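Local coordinates for odorant binding protein (AGAP010409-PA) (Anopheles gambiae, PDB 3L4A) that probably binds small odorant molecules and carries them in solution, as a secreted, disulfide-bonded, largely helical member of the PBP/GOBP family, at residues A79-C84 and R108-M113; D59-W64 and D71-E76; E9-A14 and V42-L47; N30-P33 and V37-C40. All coordinates share one frame; numbering follows the deposited sequence. Where two conformers were deposited one is given.

Interaction 1 (A79-C84 and R108-M113)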
# COMPACT_ATOMS: atom_id res chain seq x y z
N ALA A 79 -4.16 -6.87 14.70
CA ALA A 79 -5.31 -6.24 15.33
C ALA A 79 -5.37 -4.74 15.06
O ALA A 79 -6.42 -4.20 14.74
CB ALA A 79 -5.26 -6.47 16.83
N LYS A 80 -4.23 -4.08 15.21
CA LYS A 80 -4.18 -2.64 15.06
C LYS A 80 -4.56 -2.24 13.64
O LYS A 80 -5.35 -1.32 13.43
CB LYS A 80 -2.82 -2.09 15.49
CG LYS A 80 -1.70 -2.26 14.51
CD LYS A 80 -0.39 -1.83 15.17
CE LYS A 80 -0.46 -0.40 15.73
NZ LYS A 80 0.89 0.09 16.18
N HIS A 81 -4.04 -2.96 12.66
CA HIS A 81 -4.33 -2.60 11.28
C HIS A 81 -5.72 -3.01 10.81
O HIS A 81 -6.36 -2.28 10.06
CB HIS A 81 -3.23 -3.07 10.33
CG HIS A 81 -1.96 -2.34 10.54
ND1 HIS A 81 -1.87 -0.97 10.39
CD2 HIS A 81 -0.74 -2.75 10.97
CE1 HIS A 81 -0.64 -0.58 10.68
NE2 HIS A 81 0.06 -1.63 11.02
N ARG A 82 -6.19 -4.17 11.26
CA ARG A 82 -7.58 -4.54 10.98
C ARG A 82 -8.51 -3.42 11.45
O ARG A 82 -9.40 -3.00 10.71
CB ARG A 82 -7.96 -5.84 11.67
CG ARG A 82 -7.48 -7.10 11.00
CD ARG A 82 -8.22 -8.32 11.55
NE ARG A 82 -7.56 -9.58 11.21
CZ ARG A 82 -7.70 -10.21 10.05
NH1 ARG A 82 -7.07 -11.35 9.84
NH2 ARG A 82 -8.48 -9.69 9.11
N ALA A 83 -8.29 -2.92 12.66
CA ALA A 83 -9.13 -1.86 13.21
C ALA A 83 -8.99 -0.53 12.44
O ALA A 83 -9.99 0.14 12.16
CB ALA A 83 -8.81 -1.65 14.68
N CYS A 84 -7.76 -0.17 12.09
CA CYS A 84 -7.52 1.03 11.31
C CYS A 84 -8.26 0.96 9.99
O CYS A 84 -8.95 1.90 9.60
CB CYS A 84 -6.02 1.22 11.09
SG CYS A 84 -5.59 2.71 10.17
N ARG A 108 1.33 3.58 7.05
CA ARG A 108 2.36 4.59 6.82
C ARG A 108 3.43 4.59 7.91
O ARG A 108 4.62 4.54 7.61
CB ARG A 108 1.72 5.99 6.70
CG ARG A 108 2.74 7.13 6.72
CD ARG A 108 2.06 8.49 6.54
NE ARG A 108 3.03 9.58 6.62
CZ ARG A 108 2.71 10.83 6.94
NH1 ARG A 108 1.45 11.15 7.20
NH2 ARG A 108 3.65 11.77 6.99
N GLU A 109 3.00 4.65 9.17
CA GLU A 109 3.95 4.70 10.28
C GLU A 109 4.88 3.49 10.28
O GLU A 109 6.06 3.61 10.58
CB GLU A 109 3.22 4.83 11.62
CG GLU A 109 2.54 6.18 11.86
CD GLU A 109 1.13 6.23 11.31
OE1 GLU A 109 0.41 7.21 11.62
OE2 GLU A 109 0.73 5.29 10.58
N ASP A 110 4.34 2.32 9.95
CA ASP A 110 5.14 1.10 9.94
C ASP A 110 6.21 1.14 8.86
O ASP A 110 7.37 0.78 9.10
CB ASP A 110 4.23 -0.12 9.72
CG ASP A 110 3.11 -0.19 10.72
OD1 ASP A 110 3.22 -0.98 11.68
OD2 ASP A 110 2.13 0.56 10.57
N TYR A 111 5.82 1.56 7.66
CA TYR A 111 6.76 1.60 6.55
C TYR A 111 7.83 2.65 6.80
O TYR A 111 9.01 2.42 6.51
CB TYR A 111 6.03 1.82 5.22
CG TYR A 111 5.55 0.52 4.61
CD1 TYR A 111 6.43 -0.29 3.91
CD2 TYR A 111 4.24 0.10 4.75
CE1 TYR A 111 6.02 -1.49 3.36
CE2 TYR A 111 3.80 -1.10 4.19
CZ TYR A 111 4.71 -1.89 3.50
OH TYR A 111 4.31 -3.08 2.93
N GLU A 112 7.43 3.78 7.36
CA GLU A 112 8.39 4.84 7.63
C GLU A 112 9.39 4.41 8.70
O GLU A 112 10.58 4.71 8.59
CB GLU A 112 7.70 6.17 7.97
CG GLU A 112 6.88 6.69 6.79
CD GLU A 112 6.61 8.18 6.85
OE1 GLU A 112 7.18 8.87 7.71
OE2 GLU A 112 5.81 8.66 6.01
N MET A 113 8.93 3.70 9.72
CA MET A 113 9.86 3.23 10.74
C MET A 113 10.85 2.24 10.14
O MET A 113 12.05 2.29 10.43
CB MET A 113 9.11 2.58 11.91
CG MET A 113 10.01 2.31 13.09
SD MET A 113 9.11 1.75 14.53
CE MET A 113 8.74 0.06 14.07

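Interaction 2 (D59-W64 and D71-E76)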
# COMPACT_ATOMS: atom_id res chain seq x y z
N ASP A 59 -3.43 -7.36 2.59
CA ASP A 59 -2.95 -8.61 3.17
C ASP A 59 -1.95 -8.25 4.24
O ASP A 59 -0.81 -7.91 3.95
CB ASP A 59 -2.33 -9.54 2.11
CG ASP A 59 -1.73 -10.81 2.73
OD1 ASP A 59 -1.70 -10.93 3.96
OD2 ASP A 59 -1.26 -11.70 1.98
N LEU A 60 -2.39 -8.32 5.50
CA LEU A 60 -1.55 -7.91 6.61
C LEU A 60 -0.30 -8.80 6.79
O LEU A 60 0.75 -8.31 7.21
CB LEU A 60 -2.39 -7.81 7.89
CG LEU A 60 -3.49 -6.75 7.78
CD1 LEU A 60 -4.44 -6.76 8.98
CD2 LEU A 60 -2.87 -5.38 7.61
N GLN A 61 -0.42 -10.09 6.49
CA GLN A 61 0.75 -10.96 6.57
C GLN A 61 1.79 -10.62 5.50
O GLN A 61 2.99 -10.56 5.78
CB GLN A 61 0.35 -12.43 6.48
CG GLN A 61 1.54 -13.37 6.49
CD GLN A 61 2.32 -13.33 7.79
OE1 GLN A 61 1.74 -13.14 8.87
NE2 GLN A 61 3.63 -13.52 7.71
N ALA A 62 1.32 -10.38 4.28
CA ALA A 62 2.20 -9.98 3.19
C ALA A 62 2.91 -8.67 3.50
O ALA A 62 4.10 -8.52 3.25
CB ALA A 62 1.42 -9.87 1.89
N ASN A 63 2.18 -7.71 4.06
CA ASN A 63 2.80 -6.46 4.48
C ASN A 63 3.79 -6.62 5.64
O ASN A 63 4.84 -5.98 5.66
CB ASN A 63 1.73 -5.41 4.77
CG ASN A 63 1.18 -4.80 3.51
OD1 ASN A 63 1.76 -3.86 2.96
ND2 ASN A 63 0.08 -5.35 3.01
N TRP A 64 3.46 -7.48 6.59
CA TRP A 64 4.37 -7.79 7.68
C TRP A 64 5.68 -8.30 7.10
O TRP A 64 6.76 -7.87 7.50
CB TRP A 64 3.73 -8.86 8.58
CG TRP A 64 4.60 -9.37 9.69
CD1 TRP A 64 5.24 -10.59 9.74
CD2 TRP A 64 4.90 -8.72 10.93
NE1 TRP A 64 5.93 -10.71 10.92
CE2 TRP A 64 5.73 -9.58 11.67
CE3 TRP A 64 4.54 -7.49 11.48
CZ2 TRP A 64 6.21 -9.26 12.93
CZ3 TRP A 64 5.02 -7.16 12.74
CH2 TRP A 64 5.85 -8.04 13.45
N ASP A 71 8.42 -14.16 9.73
CA ASP A 71 7.57 -14.97 10.61
C ASP A 71 6.10 -14.59 10.55
O ASP A 71 5.72 -13.69 9.79
CB ASP A 71 8.08 -14.87 12.05
CG ASP A 71 8.08 -13.44 12.59
OD1 ASP A 71 7.99 -12.47 11.80
OD2 ASP A 71 8.21 -13.27 13.82
N ASP A 72 5.25 -15.27 11.32
CA ASP A 72 3.85 -14.89 11.47
C ASP A 72 3.77 -13.49 12.06
O ASP A 72 4.48 -13.17 13.01
CB ASP A 72 3.11 -15.82 12.44
CG ASP A 72 2.85 -17.21 11.87
OD1 ASP A 72 3.07 -17.45 10.67
OD2 ASP A 72 2.41 -18.07 12.66
N ALA A 73 2.89 -12.65 11.51
CA ALA A 73 2.72 -11.29 12.03
C ALA A 73 2.36 -11.29 13.52
O ALA A 73 1.57 -12.13 13.97
CB ALA A 73 1.63 -10.58 11.25
N ASP A 74 2.91 -10.33 14.27
CA ASP A 74 2.51 -10.12 15.67
C ASP A 74 1.00 -9.92 15.71
O ASP A 74 0.43 -9.24 14.86
CB ASP A 74 3.14 -8.84 16.24
CG ASP A 74 4.63 -8.94 16.47
OD1 ASP A 74 5.23 -10.03 16.33
OD2 ASP A 74 5.22 -7.89 16.81
N GLU A 75 0.36 -10.47 16.73
CA GLU A 75 -1.08 -10.32 16.89
C GLU A 75 -1.50 -8.85 16.98
O GLU A 75 -2.52 -8.46 16.42
CB GLU A 75 -1.56 -11.09 18.12
CG GLU A 75 -3.06 -11.00 18.35
CD GLU A 75 -3.46 -11.42 19.76
OE1 GLU A 75 -2.60 -11.91 20.51
OE2 GLU A 75 -4.65 -11.24 20.10
N GLU A 76 -0.72 -8.04 17.69
CA GLU A 76 -1.09 -6.63 17.85
C GLU A 76 -0.96 -5.85 16.55
O GLU A 76 -1.68 -4.89 16.34
CB GLU A 76 -0.31 -5.95 18.99
CG GLU A 76 1.18 -5.91 18.82
CD GLU A 76 1.89 -7.09 19.49
OE1 GLU A 76 2.89 -6.84 20.18
OE2 GLU A 76 1.44 -8.26 19.33

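Interaction 3 (E9-A14 and V42-L47)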
# COMPACT_ATOMS: atom_id res chain seq x y z
N GLU A 9 8.53 0.73 -12.43
CA GLU A 9 8.51 1.09 -13.84
C GLU A 9 7.21 0.64 -14.52
O GLU A 9 6.58 1.40 -15.24
CB GLU A 9 9.73 0.52 -14.56
CG GLU A 9 11.05 0.88 -13.88
CD GLU A 9 11.28 2.37 -13.82
OE1 GLU A 9 11.83 2.85 -12.81
OE2 GLU A 9 10.89 3.06 -14.78
N SER A 10 6.80 -0.61 -14.27
CA SER A 10 5.59 -1.12 -14.89
C SER A 10 4.35 -0.35 -14.43
O SER A 10 3.48 -0.04 -15.22
CB SER A 10 5.44 -2.61 -14.63
OG SER A 10 6.51 -3.31 -15.24
N CYS A 11 4.29 -0.06 -13.14
CA CYS A 11 3.15 0.70 -12.63
C CYS A 11 3.13 2.14 -13.15
O CYS A 11 2.07 2.72 -13.35
CB CYS A 11 3.08 0.64 -11.11
SG CYS A 11 2.38 -0.93 -10.52
N SER A 12 4.31 2.72 -13.38
CA SER A 12 4.37 4.05 -13.94
C SER A 12 3.79 4.05 -15.36
O SER A 12 3.23 5.04 -15.81
CB SER A 12 5.79 4.60 -13.93
OG SER A 12 6.57 4.06 -14.99
N ASN A 13 3.91 2.92 -16.05
CA ASN A 13 3.34 2.81 -17.38
C ASN A 13 1.86 2.45 -17.37
O ASN A 13 1.11 2.92 -18.23
CB ASN A 13 4.14 1.84 -18.23
CG ASN A 13 5.43 2.46 -18.71
OD1 ASN A 13 5.44 3.63 -19.09
ND2 ASN A 13 6.51 1.69 -18.69
N ALA A 14 1.45 1.65 -16.40
CA ALA A 14 0.07 1.20 -16.32
C ALA A 14 -0.86 2.32 -15.89
O ALA A 14 -2.05 2.32 -16.23
CB ALA A 14 -0.04 0.04 -15.35
N VAL A 42 -0.14 3.81 -6.16
CA VAL A 42 -0.09 3.01 -4.94
C VAL A 42 -0.97 1.77 -5.07
O VAL A 42 -0.57 0.67 -4.70
CB VAL A 42 -0.48 3.86 -3.73
CG1 VAL A 42 -0.80 2.96 -2.54
CG2 VAL A 42 0.65 4.84 -3.42
N ARG A 43 -2.16 1.93 -5.64
CA ARG A 43 -3.00 0.77 -5.92
C ARG A 43 -2.26 -0.24 -6.80
O ARG A 43 -2.25 -1.43 -6.52
CB ARG A 43 -4.30 1.19 -6.61
CG ARG A 43 -5.14 0.01 -7.08
CD ARG A 43 -6.48 0.48 -7.58
NE ARG A 43 -7.28 -0.62 -8.12
CZ ARG A 43 -7.23 -1.01 -9.39
NH1 ARG A 43 -6.45 -0.38 -10.26
NH2 ARG A 43 -7.98 -2.03 -9.80
N CYS A 44 -1.63 0.24 -7.87
CA CYS A 44 -0.94 -0.63 -8.80
C CYS A 44 0.18 -1.41 -8.11
O CYS A 44 0.30 -2.62 -8.30
CB CYS A 44 -0.37 0.20 -9.96
SG CYS A 44 0.48 -0.78 -11.22
N ILE A 45 0.99 -0.73 -7.32
CA ILE A 45 2.10 -1.39 -6.62
C ILE A 45 1.56 -2.44 -5.65
O ILE A 45 2.08 -3.56 -5.56
CB ILE A 45 2.97 -0.38 -5.85
CG1 ILE A 45 3.65 0.61 -6.81
CG2 ILE A 45 3.99 -1.12 -4.99
CD1 ILE A 45 4.50 -0.03 -7.85
N GLY A 46 0.50 -2.09 -4.94
CA GLY A 46 -0.10 -3.02 -4.00
C GLY A 46 -0.64 -4.25 -4.69
O GLY A 46 -0.46 -5.37 -4.20
N LEU A 47 -1.31 -4.06 -5.82
CA LEU A 47 -1.82 -5.20 -6.58
C LEU A 47 -0.69 -6.08 -7.12
O LEU A 47 -0.75 -7.30 -7.00
CB LEU A 47 -2.70 -4.72 -7.74
CG LEU A 47 -4.01 -4.05 -7.35
CD1 LEU A 47 -4.70 -3.48 -8.58
CD2 LEU A 47 -4.93 -5.05 -6.63

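Interaction 4 (N30-P33 and V37-C40)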
# COMPACT_ATOMS: atom_id res chain seq x y z
N ASN A 30 10.29 6.34 -1.65
CA ASN A 30 9.19 5.87 -0.81
C ASN A 30 8.31 7.01 -0.30
O ASN A 30 7.79 6.97 0.82
CB ASN A 30 9.71 5.02 0.34
CG ASN A 30 10.29 3.71 -0.14
OD1 ASN A 30 9.66 2.97 -0.90
ND2 ASN A 30 11.51 3.40 0.30
N GLU A 31 8.13 8.02 -1.15
CA GLU A 31 7.28 9.16 -0.83
C GLU A 31 6.06 9.13 -1.75
O GLU A 31 6.20 9.15 -2.97
CB GLU A 31 8.06 10.46 -1.01
CG GLU A 31 9.34 10.53 -0.19
CD GLU A 31 10.23 11.69 -0.59
OE1 GLU A 31 10.09 12.19 -1.72
OE2 GLU A 31 11.08 12.09 0.23
N PHE A 32 4.87 9.09 -1.16
CA PHE A 32 3.64 8.97 -1.94
C PHE A 32 2.62 10.05 -1.61
O PHE A 32 1.80 9.89 -0.72
CB PHE A 32 3.04 7.57 -1.76
CG PHE A 32 4.01 6.48 -2.04
CD1 PHE A 32 4.76 5.93 -1.01
CD2 PHE A 32 4.23 6.03 -3.33
CE1 PHE A 32 5.68 4.93 -1.26
CE2 PHE A 32 5.16 5.04 -3.60
CZ PHE A 32 5.88 4.48 -2.56
N PRO A 33 2.67 11.17 -2.36
CA PRO A 33 1.80 12.33 -2.14
C PRO A 33 0.32 12.01 -2.34
O PRO A 33 -0.02 11.04 -3.02
CB PRO A 33 2.26 13.32 -3.21
CG PRO A 33 3.61 12.86 -3.61
CD PRO A 33 3.58 11.37 -3.49
N VAL A 37 -3.00 10.71 -9.27
CA VAL A 37 -2.07 9.84 -9.98
C VAL A 37 -1.40 8.89 -8.99
O VAL A 37 -1.39 7.67 -9.19
CB VAL A 37 -0.99 10.65 -10.72
CG1 VAL A 37 0.03 9.72 -11.37
CG2 VAL A 37 -1.64 11.52 -11.78
N THR A 38 -0.87 9.46 -7.91
CA THR A 38 -0.24 8.65 -6.88
C THR A 38 -1.22 7.65 -6.25
O THR A 38 -0.83 6.54 -5.89
CB THR A 38 0.40 9.52 -5.79
OG1 THR A 38 1.42 10.33 -6.40
CG2 THR A 38 1.05 8.66 -4.73
N HIS A 39 -2.48 8.04 -6.10
CA HIS A 39 -3.47 7.10 -5.59
C HIS A 39 -3.47 5.84 -6.44
O HIS A 39 -3.40 4.72 -5.93
CB HIS A 39 -4.88 7.67 -5.59
CG HIS A 39 -5.07 8.83 -4.66
ND1 HIS A 39 -6.20 9.62 -4.70
CD2 HIS A 39 -4.29 9.34 -3.68
CE1 HIS A 39 -6.11 10.56 -3.78
NE2 HIS A 39 -4.96 10.42 -3.15
N CYS A 40 -3.57 6.02 -7.75
CA CYS A 40 -3.60 4.88 -8.65
C CYS A 40 -2.26 4.15 -8.71
O CYS A 40 -2.23 2.93 -8.85
CB CYS A 40 -4.05 5.30 -10.05
SG CYS A 40 -5.80 5.78 -10.14

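Interaction 1 (A79-C84 and R108-M113)
The imidazole of H81 presents its edge to the carboxylate of D110, while the CG methylene of K80 lies over one ring face, 3.7 Å above the plane and displaced toward the rim. The ring of F77 adds an edge-to-face contact. D110 OD1 lies in the imidazole plane and accepts a weak hydrogen bond from H81 NE2, long at 3.3 Å but nearly straight (163°). D110 OD2 comes closer to the same edge, 3.0 Å from H81 CE1, so both oxygens look at the ring. The two planes are 61° apart, the carboxylate being turned well out of the ring plane. H81 CG is anti to its carbonyl carbon (chi1 -68°), which sends the ring toward helix 108-117. Histidine suits a buried place that still needs a polar tip; nearby D110 would probably favour its protonated form. K80 NZ, 5.2 Å from D110 OD1 but not in contact, probably adds positive potential, which would temper that effect, and an ammonium ion bonds to OD1. On the same helix, R108 NE and E112 OE2 form a salt bridge of 3.0 Å that spans D110, the nitrogen approaching OE2 from above the carboxylate plane. The H81-D110 pair bridges helices 75-87 and 108-117: H81 also packs on L60 of helix 60-66 and on C106 and L107, D110 rests on L67, and the C84-C106 disulfide ties helix 75-87 to the turn before helix 108-117.

Interaction 2 (D59-W64 and D71-E76)
W64 leans its indole against the extended backbone of residues 71-74. Its CG is anti to the backbone N (chi1 175°), which carries the ring off helix 60-66 toward A73. W64 CB lies 3.8 Å from A73 CB, and CG comes slightly nearer to the same methyl. Next, A73 CA sits squarely over the five-membered ring of W64, 3.3 Å from its centroid and 3° off the normal, a CH-pi contact that a small alanine permits. At the edge, W64 NE1 donates to D71 OD1 over 2.8 Å, near the ring plane but from above the carboxylate. Farther out, W64 CH2 reaches D74 CG at 3.4 Å. The segment it leans on is the approach to helix 75-87; D74 is at its N-cap position but its side chain makes no capping bond, whereas D59, before helix 60-66, caps A62 N through OD1. One turn before W64, Q61 holds the same extended backbone by both ends of its amide. Q61 OE1 takes A73 N on a lone pair, 2.9 Å away, and Q61 NE2 donates to D71 O at 3.0 Å while also bonding to E65 OE2. F77 of helix 75-87 also meets the indole edge-to-face.

Interaction 3 (E9-A14 and V42-L47)
The C11-C44 disulfide joins helix 5-14 to helix 36-48 and is one of the three cross-links of this odorant-binding protein. C11 SG and C44 SG are 2.0 Å apart, with a chi3 of -84°, close to the 90° of a relaxed disulfide. The two cysteines leave their helices differently: C44 SG is anti to its backbone N, whereas C11 SG stands beside its own N and anti to the carbonyl carbon. Both CB atoms point toward the partner helix, and the CA atoms of C11 and C44 are the nearest pair, 5.8 Å apart; the axes come within 9.2 Å and run at 133°. In sequence order the six cysteines pair first with third, second with fifth and fourth with sixth, the interlocked pattern of classic insect odorant-binding proteins. Within the two segments the side chains that touch the bridge are apolar: I45 CD1 ends 3.5 Å from C11 SG and 3.6 Å from C11 CB, while A14 CB approaches C44 SG at 4.2 Å. F41 also touches C11. On the side of helix 5-14 away from the bridge, E9 forms salt bridges with K24 and R28 of helix 21-28.

Interaction 4 (N30-P33 and V37-C40)
F32 and P33 press against T38 where the chain, after a Schellman motif has ended helix 21-28, turns back into helix 36-48. N30 is the C-prime residue of that motif: its positive phi (55°), which asparagine tolerates better than most residues, lets E31 N reach H26 O and N30 N reach Y27 O. E31 then carries the chain away from the helix in an extended form. F32 comes next, and here the contact across the turn begins. Its CB lies 3.7 Å from T38 CG2, and the same methyl sits at the edge of the phenyl group, near its plane. The ring packs on F41 and V42, and a bound glycerol, probably from the crystallisation liquor, lies about 4 Å from the side chain; an aromatic residue suits this partly buried spot between loop and helix. F32 O bonds to the hydroxyl of Y101. P33 continues the extended course, its ring holding phi near -63°. Its side chain and that of T38 cross at about a right angle. T38 is well chosen for such a two-sided place: CG2, anti to the backbone N, turns to F32 and to P33 O, only 3.1 Å away, while OG1 bonds to D35 OD1 and Y27 OH. Two residues on, C40 carries the disulfide to C97. On its P33 side, T38 OG1 touches carbon as well, 3.8 Å from P33 CD.

Interactions 1 and 2 share helix 75-87 and touch through Y111 and N63, and through L60 against H81 and R82; interactions 3 and 4 share helix 36-48 and meet where V42 packs on F32. The two pairs occupy different regions: interactions 1 and 3 have centres about 21 Å apart, on opposite sides of the chain's centre. Interaction 2 is a surface contact and relies on directed hydrogen bonds and an indole laid on backbone, whereas the other three are partly buried. Of those, interaction 1 depends on a weak polar pair, interaction 3 on a covalent bridge, and interaction 4, nested within the loop that interaction 3 closes, on van der Waals contact.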